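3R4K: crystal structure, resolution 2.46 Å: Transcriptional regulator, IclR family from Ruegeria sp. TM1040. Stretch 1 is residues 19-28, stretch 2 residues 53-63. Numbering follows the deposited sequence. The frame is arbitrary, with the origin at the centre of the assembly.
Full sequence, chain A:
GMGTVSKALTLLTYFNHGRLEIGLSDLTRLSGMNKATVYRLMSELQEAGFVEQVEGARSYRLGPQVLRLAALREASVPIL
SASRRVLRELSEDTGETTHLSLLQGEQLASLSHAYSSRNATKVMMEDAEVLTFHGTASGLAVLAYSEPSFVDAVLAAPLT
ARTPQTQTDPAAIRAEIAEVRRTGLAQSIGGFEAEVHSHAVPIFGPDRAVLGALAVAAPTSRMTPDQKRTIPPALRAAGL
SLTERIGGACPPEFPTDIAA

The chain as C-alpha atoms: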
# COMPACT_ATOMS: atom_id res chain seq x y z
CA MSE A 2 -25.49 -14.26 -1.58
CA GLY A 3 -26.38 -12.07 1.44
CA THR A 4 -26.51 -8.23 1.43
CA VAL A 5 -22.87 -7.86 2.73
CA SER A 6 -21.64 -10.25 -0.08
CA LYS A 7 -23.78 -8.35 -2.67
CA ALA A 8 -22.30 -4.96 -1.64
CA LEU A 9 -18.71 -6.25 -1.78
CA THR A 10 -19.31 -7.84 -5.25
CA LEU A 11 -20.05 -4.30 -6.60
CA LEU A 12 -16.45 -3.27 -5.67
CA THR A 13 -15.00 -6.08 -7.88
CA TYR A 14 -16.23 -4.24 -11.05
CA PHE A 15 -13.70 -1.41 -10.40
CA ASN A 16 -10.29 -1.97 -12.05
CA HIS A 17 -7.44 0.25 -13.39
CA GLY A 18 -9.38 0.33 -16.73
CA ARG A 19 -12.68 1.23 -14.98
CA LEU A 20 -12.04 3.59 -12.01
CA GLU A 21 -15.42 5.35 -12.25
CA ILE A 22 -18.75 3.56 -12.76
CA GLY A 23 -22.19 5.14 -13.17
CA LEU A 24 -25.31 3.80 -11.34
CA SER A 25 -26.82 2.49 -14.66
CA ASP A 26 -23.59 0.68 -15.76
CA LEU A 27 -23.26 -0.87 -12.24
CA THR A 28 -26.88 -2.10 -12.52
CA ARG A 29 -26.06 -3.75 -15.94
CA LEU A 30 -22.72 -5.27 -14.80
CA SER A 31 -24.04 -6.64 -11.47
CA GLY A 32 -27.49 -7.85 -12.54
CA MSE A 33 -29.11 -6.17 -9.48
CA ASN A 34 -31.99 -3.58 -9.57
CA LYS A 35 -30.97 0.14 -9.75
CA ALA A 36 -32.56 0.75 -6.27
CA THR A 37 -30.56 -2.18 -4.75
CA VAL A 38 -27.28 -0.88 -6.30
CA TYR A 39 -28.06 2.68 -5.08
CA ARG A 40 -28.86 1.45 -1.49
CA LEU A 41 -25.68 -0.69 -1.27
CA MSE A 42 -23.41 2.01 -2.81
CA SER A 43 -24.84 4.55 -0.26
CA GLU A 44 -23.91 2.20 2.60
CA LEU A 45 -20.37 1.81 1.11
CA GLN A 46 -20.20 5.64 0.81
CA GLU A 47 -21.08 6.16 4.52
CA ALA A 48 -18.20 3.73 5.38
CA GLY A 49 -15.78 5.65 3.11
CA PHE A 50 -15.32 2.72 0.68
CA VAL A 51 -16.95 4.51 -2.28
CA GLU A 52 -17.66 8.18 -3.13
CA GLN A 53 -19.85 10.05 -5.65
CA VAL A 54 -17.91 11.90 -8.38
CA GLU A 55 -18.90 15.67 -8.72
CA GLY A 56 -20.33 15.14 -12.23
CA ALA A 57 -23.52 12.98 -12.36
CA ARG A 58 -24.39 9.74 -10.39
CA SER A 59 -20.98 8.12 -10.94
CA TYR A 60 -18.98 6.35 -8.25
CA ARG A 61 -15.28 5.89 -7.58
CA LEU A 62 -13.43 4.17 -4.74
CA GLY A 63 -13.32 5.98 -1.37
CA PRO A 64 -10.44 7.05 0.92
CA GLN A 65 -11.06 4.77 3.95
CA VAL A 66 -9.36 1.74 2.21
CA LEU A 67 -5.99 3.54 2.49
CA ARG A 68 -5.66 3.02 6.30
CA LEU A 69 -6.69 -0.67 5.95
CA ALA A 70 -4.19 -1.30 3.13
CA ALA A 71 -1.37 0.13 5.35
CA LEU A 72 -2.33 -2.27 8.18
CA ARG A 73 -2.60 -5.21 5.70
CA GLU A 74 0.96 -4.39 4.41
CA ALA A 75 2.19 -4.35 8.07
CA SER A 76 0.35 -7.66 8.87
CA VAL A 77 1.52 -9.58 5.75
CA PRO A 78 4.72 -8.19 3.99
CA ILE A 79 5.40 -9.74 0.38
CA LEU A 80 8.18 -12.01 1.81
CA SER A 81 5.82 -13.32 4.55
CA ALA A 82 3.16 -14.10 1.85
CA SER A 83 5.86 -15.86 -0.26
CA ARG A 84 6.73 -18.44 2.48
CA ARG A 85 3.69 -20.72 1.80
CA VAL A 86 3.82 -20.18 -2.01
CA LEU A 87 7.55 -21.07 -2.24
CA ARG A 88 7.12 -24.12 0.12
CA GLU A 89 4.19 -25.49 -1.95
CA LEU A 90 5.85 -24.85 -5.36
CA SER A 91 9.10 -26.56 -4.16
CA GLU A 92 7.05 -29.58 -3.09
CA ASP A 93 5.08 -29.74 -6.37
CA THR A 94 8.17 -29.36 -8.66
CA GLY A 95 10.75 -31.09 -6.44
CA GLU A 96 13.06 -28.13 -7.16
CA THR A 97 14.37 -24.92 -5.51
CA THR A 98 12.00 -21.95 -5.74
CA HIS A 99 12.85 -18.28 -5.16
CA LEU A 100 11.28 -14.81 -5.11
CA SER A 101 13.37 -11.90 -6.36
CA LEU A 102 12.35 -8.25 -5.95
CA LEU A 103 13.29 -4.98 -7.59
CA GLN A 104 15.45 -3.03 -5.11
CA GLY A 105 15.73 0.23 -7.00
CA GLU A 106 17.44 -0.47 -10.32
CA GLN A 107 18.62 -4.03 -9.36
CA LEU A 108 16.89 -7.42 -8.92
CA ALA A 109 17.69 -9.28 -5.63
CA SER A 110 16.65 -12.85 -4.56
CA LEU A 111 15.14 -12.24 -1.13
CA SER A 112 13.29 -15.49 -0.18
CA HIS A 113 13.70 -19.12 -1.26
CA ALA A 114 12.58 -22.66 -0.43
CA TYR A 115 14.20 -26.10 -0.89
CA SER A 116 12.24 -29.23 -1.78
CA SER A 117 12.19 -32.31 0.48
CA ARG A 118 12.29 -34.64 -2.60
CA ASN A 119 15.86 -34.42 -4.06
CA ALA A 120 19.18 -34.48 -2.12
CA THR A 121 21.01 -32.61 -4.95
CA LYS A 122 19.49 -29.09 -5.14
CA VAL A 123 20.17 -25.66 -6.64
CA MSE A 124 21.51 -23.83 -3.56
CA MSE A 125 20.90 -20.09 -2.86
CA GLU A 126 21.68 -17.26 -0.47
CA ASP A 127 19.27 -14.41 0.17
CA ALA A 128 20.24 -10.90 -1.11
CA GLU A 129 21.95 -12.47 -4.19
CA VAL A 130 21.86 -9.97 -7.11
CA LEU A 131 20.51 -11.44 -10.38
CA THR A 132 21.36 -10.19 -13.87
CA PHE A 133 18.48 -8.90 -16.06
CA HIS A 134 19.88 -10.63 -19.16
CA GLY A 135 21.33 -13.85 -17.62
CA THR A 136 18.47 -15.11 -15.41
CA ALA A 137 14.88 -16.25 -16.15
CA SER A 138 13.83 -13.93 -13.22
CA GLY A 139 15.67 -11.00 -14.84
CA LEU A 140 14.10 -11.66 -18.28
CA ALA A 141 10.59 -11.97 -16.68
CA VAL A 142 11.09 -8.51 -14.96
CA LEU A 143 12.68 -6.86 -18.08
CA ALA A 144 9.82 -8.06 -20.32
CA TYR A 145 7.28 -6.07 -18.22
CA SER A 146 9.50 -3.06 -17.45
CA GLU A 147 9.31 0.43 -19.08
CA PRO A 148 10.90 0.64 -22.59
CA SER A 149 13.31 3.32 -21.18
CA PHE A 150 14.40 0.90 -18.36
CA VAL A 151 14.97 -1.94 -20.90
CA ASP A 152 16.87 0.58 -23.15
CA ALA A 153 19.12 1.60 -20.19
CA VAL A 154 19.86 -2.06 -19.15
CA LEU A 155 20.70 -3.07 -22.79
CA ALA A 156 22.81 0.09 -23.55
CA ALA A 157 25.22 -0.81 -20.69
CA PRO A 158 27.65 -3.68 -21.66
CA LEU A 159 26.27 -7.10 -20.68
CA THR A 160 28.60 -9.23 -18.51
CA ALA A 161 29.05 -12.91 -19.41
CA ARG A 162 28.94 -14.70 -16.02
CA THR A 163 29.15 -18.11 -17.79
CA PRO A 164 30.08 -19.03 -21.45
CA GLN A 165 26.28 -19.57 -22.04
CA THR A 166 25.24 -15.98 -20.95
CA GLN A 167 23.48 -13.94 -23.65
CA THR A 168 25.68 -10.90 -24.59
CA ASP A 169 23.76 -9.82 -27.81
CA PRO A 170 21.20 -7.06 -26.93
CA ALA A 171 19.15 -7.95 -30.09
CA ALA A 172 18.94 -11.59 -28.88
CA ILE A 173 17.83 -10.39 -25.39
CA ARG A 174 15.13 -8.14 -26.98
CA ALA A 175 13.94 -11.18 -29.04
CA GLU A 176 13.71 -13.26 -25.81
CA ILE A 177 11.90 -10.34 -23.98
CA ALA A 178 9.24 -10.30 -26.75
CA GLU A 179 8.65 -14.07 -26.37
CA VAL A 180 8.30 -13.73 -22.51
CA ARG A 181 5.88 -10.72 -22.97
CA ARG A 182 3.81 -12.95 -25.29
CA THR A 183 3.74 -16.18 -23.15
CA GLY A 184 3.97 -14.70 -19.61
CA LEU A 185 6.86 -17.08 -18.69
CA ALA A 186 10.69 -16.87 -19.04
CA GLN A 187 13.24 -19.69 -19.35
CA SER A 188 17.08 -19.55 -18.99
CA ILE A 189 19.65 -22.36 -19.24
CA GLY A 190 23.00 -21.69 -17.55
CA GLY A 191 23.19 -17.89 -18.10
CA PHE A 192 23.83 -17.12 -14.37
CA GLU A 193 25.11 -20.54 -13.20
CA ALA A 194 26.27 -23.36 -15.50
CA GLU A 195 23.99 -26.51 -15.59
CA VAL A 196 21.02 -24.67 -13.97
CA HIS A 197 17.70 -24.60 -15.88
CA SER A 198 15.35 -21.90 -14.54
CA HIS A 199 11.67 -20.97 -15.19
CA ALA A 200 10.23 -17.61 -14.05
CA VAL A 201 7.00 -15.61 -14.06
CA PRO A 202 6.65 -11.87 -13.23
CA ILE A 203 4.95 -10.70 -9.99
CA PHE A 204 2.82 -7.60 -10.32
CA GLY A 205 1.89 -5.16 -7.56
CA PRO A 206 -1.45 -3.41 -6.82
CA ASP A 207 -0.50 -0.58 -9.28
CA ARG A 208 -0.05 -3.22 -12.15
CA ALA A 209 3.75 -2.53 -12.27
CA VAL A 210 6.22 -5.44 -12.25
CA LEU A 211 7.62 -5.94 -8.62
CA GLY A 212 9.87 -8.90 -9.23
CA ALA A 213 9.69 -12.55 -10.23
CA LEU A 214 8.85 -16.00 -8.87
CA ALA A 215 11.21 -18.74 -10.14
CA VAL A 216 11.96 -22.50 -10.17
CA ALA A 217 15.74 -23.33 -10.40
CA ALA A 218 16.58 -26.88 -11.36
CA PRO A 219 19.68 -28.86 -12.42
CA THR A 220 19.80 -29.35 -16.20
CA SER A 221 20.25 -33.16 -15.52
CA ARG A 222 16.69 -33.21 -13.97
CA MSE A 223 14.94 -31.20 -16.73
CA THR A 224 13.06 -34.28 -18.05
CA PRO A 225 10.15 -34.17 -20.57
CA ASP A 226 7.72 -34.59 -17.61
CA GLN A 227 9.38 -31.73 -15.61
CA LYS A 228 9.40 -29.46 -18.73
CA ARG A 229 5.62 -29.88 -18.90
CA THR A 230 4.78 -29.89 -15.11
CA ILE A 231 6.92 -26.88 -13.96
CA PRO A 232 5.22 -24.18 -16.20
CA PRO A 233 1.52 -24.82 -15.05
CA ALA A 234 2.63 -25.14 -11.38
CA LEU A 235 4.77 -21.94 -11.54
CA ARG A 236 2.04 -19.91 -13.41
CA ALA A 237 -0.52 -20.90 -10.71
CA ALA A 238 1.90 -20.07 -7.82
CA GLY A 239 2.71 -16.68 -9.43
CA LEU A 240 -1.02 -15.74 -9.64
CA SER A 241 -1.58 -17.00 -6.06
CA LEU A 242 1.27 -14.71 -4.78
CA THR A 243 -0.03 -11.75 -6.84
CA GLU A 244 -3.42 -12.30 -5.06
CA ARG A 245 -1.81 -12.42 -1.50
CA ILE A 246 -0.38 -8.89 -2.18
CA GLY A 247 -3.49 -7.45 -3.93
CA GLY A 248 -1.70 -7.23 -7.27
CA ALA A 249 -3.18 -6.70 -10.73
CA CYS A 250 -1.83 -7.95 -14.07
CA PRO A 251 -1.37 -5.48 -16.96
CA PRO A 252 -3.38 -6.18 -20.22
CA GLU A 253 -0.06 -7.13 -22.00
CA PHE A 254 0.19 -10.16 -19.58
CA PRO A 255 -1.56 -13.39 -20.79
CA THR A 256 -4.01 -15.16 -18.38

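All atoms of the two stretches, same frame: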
# COMPACT_ATOMS: atom_id res chain seq x y z
N ARG A 19 -11.33 0.77 -15.33
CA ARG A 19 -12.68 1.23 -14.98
C ARG A 19 -12.68 1.75 -13.53
O ARG A 19 -13.07 1.04 -12.61
CB ARG A 19 -13.66 0.07 -15.17
CG ARG A 19 -15.13 0.47 -15.22
CD ARG A 19 -15.98 -0.67 -15.74
NE ARG A 19 -15.70 -1.94 -15.05
CZ ARG A 19 -15.96 -3.14 -15.55
NH1 ARG A 19 -16.52 -3.26 -16.75
NH2 ARG A 19 -15.68 -4.23 -14.85
N LEU A 20 -12.19 2.98 -13.34
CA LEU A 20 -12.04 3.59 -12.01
C LEU A 20 -13.30 4.31 -11.55
O LEU A 20 -13.49 4.51 -10.35
CB LEU A 20 -10.84 4.55 -11.99
CG LEU A 20 -9.47 3.95 -12.24
CD1 LEU A 20 -8.46 5.03 -12.55
CD2 LEU A 20 -9.03 3.07 -11.10
N GLU A 21 -14.15 4.69 -12.51
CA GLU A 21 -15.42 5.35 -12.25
C GLU A 21 -16.54 4.59 -12.94
O GLU A 21 -16.43 4.26 -14.13
CB GLU A 21 -15.40 6.82 -12.70
CG GLU A 21 -14.53 7.71 -11.84
CD GLU A 21 -14.47 9.17 -12.25
OE1 GLU A 21 -15.43 9.65 -12.90
OE2 GLU A 21 -13.47 9.84 -11.91
N ILE A 22 -17.60 4.26 -12.20
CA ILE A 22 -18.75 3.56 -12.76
C ILE A 22 -20.03 4.28 -12.36
O ILE A 22 -20.21 4.60 -11.18
CB ILE A 22 -18.79 2.05 -12.37
CG1 ILE A 22 -17.39 1.38 -12.51
CG2 ILE A 22 -19.85 1.32 -13.22
CD1 ILE A 22 -17.22 0.02 -11.84
N GLY A 23 -20.88 4.52 -13.35
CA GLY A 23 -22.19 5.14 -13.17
C GLY A 23 -23.18 4.14 -12.60
O GLY A 23 -22.97 2.92 -12.72
N LEU A 24 -24.27 4.64 -11.97
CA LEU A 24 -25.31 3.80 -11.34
C LEU A 24 -25.95 2.81 -12.35
O LEU A 24 -26.18 1.66 -11.98
CB LEU A 24 -26.40 4.68 -10.70
CG LEU A 24 -27.40 3.98 -9.76
CD1 LEU A 24 -26.71 3.40 -8.53
CD2 LEU A 24 -28.46 4.93 -9.31
N SER A 25 -26.20 3.27 -13.59
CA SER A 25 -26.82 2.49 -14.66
C SER A 25 -25.89 1.37 -15.14
O SER A 25 -26.35 0.24 -15.31
CB SER A 25 -27.21 3.39 -15.82
OG SER A 25 -27.85 4.56 -15.35
N ASP A 26 -24.59 1.67 -15.34
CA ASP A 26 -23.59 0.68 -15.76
C ASP A 26 -23.35 -0.37 -14.68
O ASP A 26 -23.14 -1.53 -15.02
CB ASP A 26 -22.27 1.36 -16.15
CG ASP A 26 -22.32 1.85 -17.57
OD1 ASP A 26 -22.12 1.02 -18.48
OD2 ASP A 26 -22.68 3.03 -17.78
N LEU A 27 -23.40 0.04 -13.39
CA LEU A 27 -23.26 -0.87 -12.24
C LEU A 27 -24.43 -1.82 -12.17
O LEU A 27 -24.25 -2.97 -11.81
CB LEU A 27 -23.16 -0.09 -10.92
CG LEU A 27 -21.78 0.03 -10.29
CD1 LEU A 27 -21.82 0.97 -9.11
CD2 LEU A 27 -21.21 -1.33 -9.89
N THR A 28 -25.64 -1.33 -12.52
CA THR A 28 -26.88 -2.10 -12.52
C THR A 28 -26.76 -3.19 -13.61
O THR A 28 -27.08 -4.35 -13.32
CB THR A 28 -28.08 -1.13 -12.71
OG1 THR A 28 -28.16 -0.27 -11.56
CG2 THR A 28 -29.40 -1.83 -12.87
N GLN A 53 -19.19 9.54 -4.44
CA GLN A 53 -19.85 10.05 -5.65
C GLN A 53 -18.93 11.04 -6.30
O GLN A 53 -18.33 11.86 -5.59
CB GLN A 53 -21.20 10.69 -5.31
CG GLN A 53 -22.30 9.68 -4.96
CD GLN A 53 -23.65 10.31 -4.67
OE1 GLN A 53 -23.93 11.46 -5.02
NE2 GLN A 53 -24.54 9.53 -4.06
N VAL A 54 -18.77 10.96 -7.63
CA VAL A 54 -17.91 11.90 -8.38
C VAL A 54 -18.78 13.15 -8.70
O VAL A 54 -19.96 12.99 -9.03
CB VAL A 54 -17.19 11.25 -9.62
CG1 VAL A 54 -17.19 9.73 -9.54
CG2 VAL A 54 -17.75 11.73 -10.96
N GLU A 55 -18.22 14.37 -8.53
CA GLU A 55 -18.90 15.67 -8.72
C GLU A 55 -19.92 15.67 -9.87
O GLU A 55 -21.08 16.03 -9.65
CB GLU A 55 -17.88 16.81 -8.95
N GLY A 56 -19.48 15.23 -11.05
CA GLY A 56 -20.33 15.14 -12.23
C GLY A 56 -21.16 13.87 -12.30
O GLY A 56 -20.61 12.77 -12.39
N ALA A 57 -22.50 14.03 -12.26
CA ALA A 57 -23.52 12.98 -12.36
C ALA A 57 -23.42 11.91 -11.24
O ALA A 57 -22.64 12.07 -10.30
CB ALA A 57 -23.48 12.31 -13.74
N ARG A 58 -24.28 10.86 -11.33
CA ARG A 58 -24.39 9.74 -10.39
C ARG A 58 -23.41 8.63 -10.78
O ARG A 58 -23.80 7.53 -11.20
CB ARG A 58 -25.84 9.22 -10.30
N SER A 59 -22.13 8.97 -10.67
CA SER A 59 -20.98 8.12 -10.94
C SER A 59 -20.30 7.85 -9.61
O SER A 59 -20.36 8.68 -8.70
CB SER A 59 -20.04 8.82 -11.92
OG SER A 59 -18.79 8.18 -12.09
N TYR A 60 -19.68 6.69 -9.47
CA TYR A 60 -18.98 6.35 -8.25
C TYR A 60 -17.54 5.99 -8.54
O TYR A 60 -17.23 5.45 -9.60
CB TYR A 60 -19.63 5.16 -7.53
CG TYR A 60 -21.09 5.32 -7.17
CD1 TYR A 60 -21.48 5.91 -5.97
CD2 TYR A 60 -22.09 4.78 -7.98
CE1 TYR A 60 -22.82 6.01 -5.61
CE2 TYR A 60 -23.43 4.86 -7.62
CZ TYR A 60 -23.79 5.47 -6.43
OH TYR A 60 -25.11 5.54 -6.07
N ARG A 61 -16.69 6.28 -7.57
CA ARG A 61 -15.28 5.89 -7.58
C ARG A 61 -14.96 5.38 -6.18
O ARG A 61 -15.75 5.60 -5.25
CB ARG A 61 -14.36 7.02 -8.03
CG ARG A 61 -14.28 8.19 -7.08
CD ARG A 61 -13.35 9.22 -7.62
NE ARG A 61 -13.02 10.22 -6.61
CZ ARG A 61 -12.34 11.34 -6.86
NH1 ARG A 61 -11.94 11.62 -8.09
NH2 ARG A 61 -12.08 12.19 -5.87
N LEU A 62 -13.83 4.70 -6.03
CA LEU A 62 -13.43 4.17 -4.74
C LEU A 62 -13.12 5.30 -3.74
O LEU A 62 -12.70 6.39 -4.14
CB LEU A 62 -12.29 3.17 -4.87
CG LEU A 62 -12.73 1.82 -5.45
CD1 LEU A 62 -11.61 1.07 -5.94
CD2 LEU A 62 -13.46 0.95 -4.42
N GLY A 63 -13.45 5.05 -2.48
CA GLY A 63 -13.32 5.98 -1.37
C GLY A 63 -11.99 5.97 -0.63
O GLY A 63 -11.17 5.06 -0.80
O HOH W 1 -11.74 4.52 -8.21

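The contact is built first from backbone. I22 and Y60 form a hydrogen-bonded antiparallel pair: I22 N donates to Y60 O at 2.9 Å and Y60 N donates to I22 O at 2.8 Å, both bonds close to straight. A third bond, from L24 N to R58 O at 3.0 Å, continues the ladder just where the first stretch leaves its strand and turns into a helix. All three are main-chain bonds; they hold a register in which I22 pairs with Y60 and G23 with S59.

Carbonyls also meet alpha carbons beside these bonds. E21 CA lies 3.2 Å from Y60 O, and G23 CA lies 3.5 Å from R58 O, each in a CA-H...O contact. The chains are close at G23, whose CA lies 3.9 Å from S59 CA. It also occupies the N-cap position, and its carbonyl is already used within the helix, where L27 N donates to G23 O at 3.0 Å. One short segment therefore finishes a strand and starts a helix without losing its neighbour.

At the other end the direct ladder gives way to solvent. L20 O and L62 N stand 4.3 Å apart, too far to bond, and a water bridges them, donating to L20 O at 2.8 Å and accepting from L62 N at 3.0 Å. Where the chains separate, one water can bridge the two backbone groups.

The side chains then divide by face. I22 and Y60 point to the same, buried side of the sheet, and the tyrosine, with chi1 in the m well, sends its ring toward the start of the helix. L24 CD1 comes within 3.7 Å of Y60 CE2 at the ring edge, while L27 CD1 approaches Y60 CD2 at 4.0 Å. Y60 has the largest area covered by the opposing stretch, and its aromatic ring ties the helix to the sheet by apolar packing.

The other face carries E21, S59 and R61. E21 CB rests 3.7 Å from S59 OG, and E21 OE1 lies 3.7 Å from V54 CG2; both are contacts without a hydrogen bond. Its charge is near that of R61, but E21 OE2 to R61 NH1 is 4.5 Å, beyond a salt bridge. The lesson is backbone bonds that hold the register, an aromatic for the buried face and charge as a light supplement.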